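Local coordinates for CIP1 (Hypocrea jecorina, PDB 3ZYP), which is induced by cellulose, binds calcium through its jelly-roll core domain and probably recognises carbohydrate, its precise activity remaining unassigned, at residues 73-79 and 133-137; 128-132 and 160-164. The contacts are given in a common frame with arbitrary orientation. Residue numbers count along the deposited sequence, not the author numbering.

Interaction 1: 73-79 and 133-137; sequences IRLQTAL and LPTGA. With NAG (2-acetamido-2-deoxy-beta-D-glucopyranose), chain B; PEG (di(hydroxyethyl)ether), chain J; PEG (di(hydroxyethyl)ether), chain K.
Leu-133 spreads its side chain (chi1 t, chi2 p) over three apolar residues of 73-79: its CD2 lies 4.0 Å from Leu-75 CD2 and 4.4 Å from Ile-73 CG2, and its CB is 4.2 Å from Leu-79 CD1. Residues 73-75 are extended, the end of strand 67-75; the chain turns at Gln-76 (phi/psi -74/-58) and runs on as loop. Segment 133-137 has no regular structure. Thr-135 lies beside Leu-75 (CA-CA 4.8 Å) and Ala-137 beside Arg-74 (5.2 Å). The one direct hydrogen bond between the segments, Gly-136 N to Leu-75 O, measures 3.0 Å, Gly-136 having positive phi (78/9). Water fills the gaps: water 1 accepts from Leu-75 N (2.9 Å) and donates to Pro-134 O and Ala-137 O (2.6 Å each), while water 2 joins Leu-79 N (2.9 Å) to Leu-133 O (2.6 Å). Thr-135 CG2 packs 3.5 Å from Ala-78 N. The extended Arg-74 side chain places one guanidinium face over Gly-136 O (CZ-O 3.6 Å), forms a cation-pi contact with Trp-204, and hydrogen-bonds two PEG molecules, probably from the crystallisation liquor: NH1 to O1 of chain J (2.6 Å) and NH2 to O2 of chain K (2.9 Å). Ala-137 CB is 3.5 Å from O4 of the protein-linked NAG. Such partly hydrated pairing, where a loop entering strand 139-145 lies along the end of its antiparallel partner 67-75, is a loop-to-strand-end contact in this beta-sandwich jelly roll.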
loop_
_atom_site.group_PDB
_atom_site.type_symbol
_atom_site.label_atom_id
_atom_site.label_comp_id
_atom_site.label_asym_id
_atom_site.label_seq_id
_atom_site.Cartn_x
_atom_site.Cartn_y
_atom_site.Cartn_z
ATOM N N ILE A 73 9.350 2.539 -3.017
ATOM C CA ILE A 73 8.639 3.585 -2.287
ATOM C C ILE A 73 9.596 4.405 -1.448
ATOM O O ILE A 73 10.405 3.846 -0.694
ATOM C CB ILE A 73 7.520 3.011 -1.374
ATOM C CG1 ILE A 73 6.524 2.186 -2.198
ATOM C CG2 ILE A 73 6.806 4.129 -0.576
ATOM C CD1 ILE A 73 5.408 1.555 -1.351
ATOM N N ARG A 74 9.531 5.726 -1.583
ATOM C CA ARG A 74 10.317 6.620 -0.726
ATOM C C ARG A 74 9.359 7.456 0.108
ATOM O O ARG A 74 8.432 8.081 -0.418
ATOM C CB ARG A 74 11.233 7.522 -1.570
ATOM C CG ARG A 74 12.060 8.498 -0.724
ATOM C CD ARG A 74 13.014 9.358 -1.563
ATOM N NE ARG A 74 13.547 10.472 -0.766
ATOM C CZ ARG A 74 14.638 11.177 -1.060
ATOM N NH1 ARG A 74 15.385 10.885 -2.114
ATOM N NH2 ARG A 74 15.009 12.165 -0.257
ATOM N N LEU A 75 9.583 7.462 1.413
ATOM C CA LEU A 75 8.735 8.191 2.339
ATOM C C LEU A 75 9.515 9.382 2.891
ATOM O O LEU A 75 10.657 9.228 3.306
ATOM C CB LEU A 75 8.329 7.250 3.471
ATOM C CG LEU A 75 7.419 7.800 4.559
ATOM C CD1 LEU A 75 6.064 8.120 3.974
ATOM C CD2 LEU A 75 7.337 6.758 5.680
ATOM N N GLN A 76 8.898 10.560 2.910
ATOM C CA GLN A 76 9.601 11.751 3.412
ATOM C C GLN A 76 9.753 11.783 4.936
ATOM O O GLN A 76 10.872 11.871 5.440
ATOM C CB GLN A 76 8.946 13.031 2.892
ATOM C CG GLN A 76 9.655 14.306 3.353
ATOM C CD GLN A 76 9.256 15.516 2.562
ATOM O OE1 GLN A 76 9.942 15.904 1.614
ATOM N NE2 GLN A 76 8.147 16.124 2.941
ATOM N N THR A 77 8.634 11.724 5.643
ATOM C CA THR A 77 8.606 11.843 7.111
ATOM C C THR A 77 8.246 10.498 7.747
ATOM O O THR A 77 7.418 9.767 7.210
ATOM C CB THR A 77 7.582 12.925 7.534
ATOM O OG1 THR A 77 7.951 14.182 6.953
ATOM C CG2 THR A 77 7.566 13.092 9.042
ATOM N N ALA A 78 8.865 10.173 8.883
ATOM C CA ALA A 78 8.614 8.898 9.571
ATOM C C ALA A 78 7.136 8.677 9.888
ATOM O O ALA A 78 6.401 9.630 10.154
ATOM C CB ALA A 78 9.459 8.821 10.853
ATOM N N LEU A 79 6.699 7.422 9.828
ATOM C CA LEU A 79 5.333 7.078 10.235
ATOM C C LEU A 79 5.142 7.367 11.723
ATOM O O LEU A 79 5.968 6.964 12.552
ATOM C CB LEU A 79 5.023 5.606 9.950
ATOM C CG LEU A 79 5.009 5.133 8.491
ATOM C CD1 LEU A 79 4.775 3.621 8.438
ATOM C CD2 LEU A 79 3.954 5.894 7.689
ATOM N N LEU A 133 8.594 1.725 7.991
ATOM C CA LEU A 133 9.052 2.015 6.653
ATOM C C LEU A 133 10.168 3.050 6.799
ATOM O O LEU A 133 9.889 4.163 7.238
ATOM C CB LEU A 133 7.889 2.545 5.812
ATOM C CG LEU A 133 8.144 2.829 4.329
ATOM C CD1 LEU A 133 8.650 1.573 3.610
ATOM C CD2 LEU A 133 6.848 3.357 3.726
ATOM N N PRO A 134 11.426 2.679 6.447
ATOM C CA PRO A 134 12.509 3.674 6.505
ATOM C C PRO A 134 12.229 4.845 5.569
ATOM O O PRO A 134 11.555 4.672 4.547
ATOM C CB PRO A 134 13.731 2.893 6.005
ATOM C CG PRO A 134 13.424 1.484 6.349
ATOM C CD PRO A 134 11.940 1.347 6.080
ATOM N N THR A 135 12.747 6.016 5.938
ATOM C CA THR A 135 12.532 7.257 5.199
ATOM C C THR A 135 13.756 7.664 4.394
ATOM O O THR A 135 14.858 7.159 4.601
ATOM C CB THR A 135 12.210 8.412 6.147
ATOM O OG1 THR A 135 13.328 8.599 7.035
ATOM C CG2 THR A 135 10.950 8.101 6.934
ATOM N N GLY A 136 13.538 8.574 3.450
ATOM C CA GLY A 136 14.635 9.240 2.765
ATOM C C GLY A 136 15.366 8.483 1.677
ATOM O O GLY A 136 16.388 8.957 1.178
ATOM N N ALA A 137 14.843 7.316 1.287
ATOM C CA ALA A 137 15.450 6.460 0.279
ATOM C C ALA A 137 14.406 5.484 -0.227
ATOM O O ALA A 137 13.510 5.082 0.517
ATOM C CB ALA A 137 16.649 5.701 0.853
HETATM C C1 NAG B . 15.904 -0.940 2.273
HETATM C C2 NAG B . 16.326 -0.598 3.704
HETATM C C3 NAG B . 16.568 0.901 3.847
HETATM C C4 NAG B . 17.363 1.491 2.684
HETATM C C5 NAG B . 16.853 0.985 1.328
HETATM C C6 NAG B . 17.680 1.474 0.130
HETATM C C7 NAG B . 15.557 -1.564 5.785
HETATM C C8 NAG B . 14.402 -1.893 6.678
HETATM N N2 NAG B . 15.272 -0.961 4.635
HETATM O O3 NAG B . 17.182 1.214 5.085
HETATM O O4 NAG B . 17.246 2.890 2.809
HETATM O O5 NAG B . 16.862 -0.431 1.369
HETATM O O6 NAG B . 17.058 1.157 -1.098
HETATM O O7 NAG B . 16.701 -1.849 6.127
HETATM C C1 PEG J . 17.243 8.165 -3.543
HETATM O O1 PEG J . 16.017 8.872 -3.579
HETATM C C2 PEG J . 17.120 7.058 -2.513
HETATM O O2 PEG J . 16.955 5.794 -3.143
HETATM C C1 PEG K . 18.479 13.003 -2.448
HETATM O O1 PEG K . 17.221 13.014 -3.132
HETATM C C2 PEG K . 18.240 13.128 -0.951
HETATM O O2 PEG K . 17.198 14.073 -0.720
HETATM O O HOH W 1 11.858 5.961 2.279
HETATM O O HOH W 2 8.597 5.400 9.132
#

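Interaction 2: 128-132 and 160-164; sequences ASTVT and IPGMT
Two loops of the jelly-roll sandwich meet here, the exit of helix 124-129 and the turn after strand 158-159. Segment 160-164 winds tightly through Pro-161 (-59/-42) and Gly-162 (-60/-30), with Met-163 N bonded to Ile-160 O (3.1 Å); Thr-164, chi1 m, adds OG1 to the same oxygen (2.9 Å). From Ser-129 (-89/-12), segment 128-132 opens into extended Thr-130 and Val-131. Ser-129 and Gly-162 face each other, CA-CA 4.5 Å, and Gly-162 N donates to Ser-129 O (2.9 Å). A CB on Gly-162 would clash with Ser-129 OG, which, at chi1 p, bonds back to Gly-126 O. Ile-160 (m, t) points at the opposite segment, its CD1 3.7 Å from CG2 of Val-131 (chi1 m). Thr-130, chi1 t, hydrogen-bonds through OG1 to Leu-108 O of strand 107-112; that same OG1 lies 3.6 Å from Ile-160 CG2 and 3.6 Å from SD of Met-163 (m, t, p).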
loop_
_atom_site.group_PDB
_atom_site.type_symbol
_atom_site.label_atom_id
_atom_site.label_comp_id
_atom_site.label_asym_id
_atom_site.label_seq_id
_atom_site.Cartn_x
_atom_site.Cartn_y
_atom_site.Cartn_z
ATOM N N ALA A 128 5.878 -5.627 17.213
ATOM C CA ALA A 128 7.228 -6.184 17.100
ATOM C C ALA A 128 7.429 -7.117 15.897
ATOM O O ALA A 128 8.558 -7.286 15.418
ATOM C CB ALA A 128 7.617 -6.879 18.406
ATOM N N SER A 129 6.327 -7.682 15.390
ATOM C CA SER A 129 6.359 -8.642 14.295
ATOM C C SER A 129 6.281 -7.964 12.933
ATOM O O SER A 129 6.520 -8.598 11.918
ATOM C CB SER A 129 5.221 -9.658 14.433
ATOM O OG SER A 129 3.949 -9.129 14.056
ATOM N N THR A 130 5.947 -6.685 12.925
ATOM C CA THR A 130 5.962 -5.939 11.676
ATOM C C THR A 130 7.146 -4.971 11.715
ATOM O O THR A 130 7.994 -5.085 12.600
ATOM C CB THR A 130 4.572 -5.305 11.335
ATOM O OG1 THR A 130 4.669 -4.599 10.090
ATOM C CG2 THR A 130 4.062 -4.382 12.441
ATOM N N VAL A 131 7.233 -4.050 10.764
ATOM C CA VAL A 131 8.386 -3.156 10.673
ATOM C C VAL A 131 7.938 -1.745 10.329
ATOM O O VAL A 131 6.818 -1.524 9.856
ATOM C CB VAL A 131 9.431 -3.634 9.605
ATOM C CG1 VAL A 131 10.034 -4.985 9.987
ATOM C CG2 VAL A 131 8.812 -3.699 8.223
ATOM N N THR A 132 8.849 -0.807 10.569
ATOM C CA THR A 132 8.726 0.568 10.122
ATOM C C THR A 132 9.054 0.662 8.631
ATOM O O THR A 132 9.681 -0.232 8.060
ATOM C CB THR A 132 9.685 1.482 10.914
ATOM O OG1 THR A 132 9.999 2.651 10.148
ATOM C CG2 THR A 132 10.975 0.756 11.224
ATOM N N ILE A 160 7.940 -9.910 5.972
ATOM C CA ILE A 160 7.467 -9.221 7.163
ATOM C C ILE A 160 6.499 -10.196 7.851
ATOM O O ILE A 160 5.365 -10.346 7.387
ATOM C CB ILE A 160 6.756 -7.886 6.825
ATOM C CG1 ILE A 160 7.677 -6.966 6.009
ATOM C CG2 ILE A 160 6.292 -7.191 8.123
ATOM C CD1 ILE A 160 6.991 -5.653 5.600
ATOM N N PRO A 161 6.936 -10.880 8.930
ATOM C CA PRO A 161 6.083 -11.945 9.499
ATOM C C PRO A 161 4.703 -11.462 9.948
ATOM O O PRO A 161 3.704 -12.147 9.705
ATOM C CB PRO A 161 6.877 -12.406 10.726
ATOM C CG PRO A 161 8.317 -12.043 10.407
ATOM C CD PRO A 161 8.180 -10.710 9.710
ATOM N N GLY A 162 4.638 -10.302 10.592
ATOM C CA GLY A 162 3.370 -9.778 11.071
ATOM C C GLY A 162 2.357 -9.535 9.973
ATOM O O GLY A 162 1.153 -9.614 10.203
ATOM N N MET A 163 2.847 -9.217 8.781
ATOM C CA MET A 163 1.997 -8.894 7.631
ATOM C C MET A 163 1.887 -10.095 6.690
ATOM O O MET A 163 1.669 -9.933 5.485
ATOM C CB MET A 163 2.560 -7.663 6.907
ATOM C CG MET A 163 2.428 -6.380 7.713
ATOM S SD MET A 163 3.080 -4.926 6.855
ATOM C CE MET A 163 1.848 -4.721 5.563
ATOM N N THR A 164 2.065 -11.294 7.240
ATOM C CA THR A 164 1.957 -12.523 6.464
ATOM C C THR A 164 0.988 -13.464 7.166
ATOM O O THR A 164 1.120 -13.706 8.368
ATOM C CB THR A 164 3.355 -13.139 6.264
ATOM O OG1 THR A 164 4.143 -12.215 5.494
ATOM C CG2 THR A 164 3.278 -14.474 5.501
#

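How the interactions relate
From the N terminus, 73-79 begins on the last residues of strand 67-75 and runs into the loop behind it; the chain then passes through strands 84-90, 98-104, 107-112 and 118-119 and helix 124-129 before 133-137 returns to close interaction 1, a loop of 53 intervening residues. Just before that return, 128-132 opens interaction 2, closed by 160-164 after strands 139-145, 151-155 and 158-159. The segments therefore alternate, and the two loops cross. Because 132 runs directly into 133, one continuous connection serves both contacts, whose centres lie about 17 Å apart. It links the end of strand 67-75 to the turn following strand 158-159, two strands of the same sheet; the helix before it follows 118-119, an outer strand of the other.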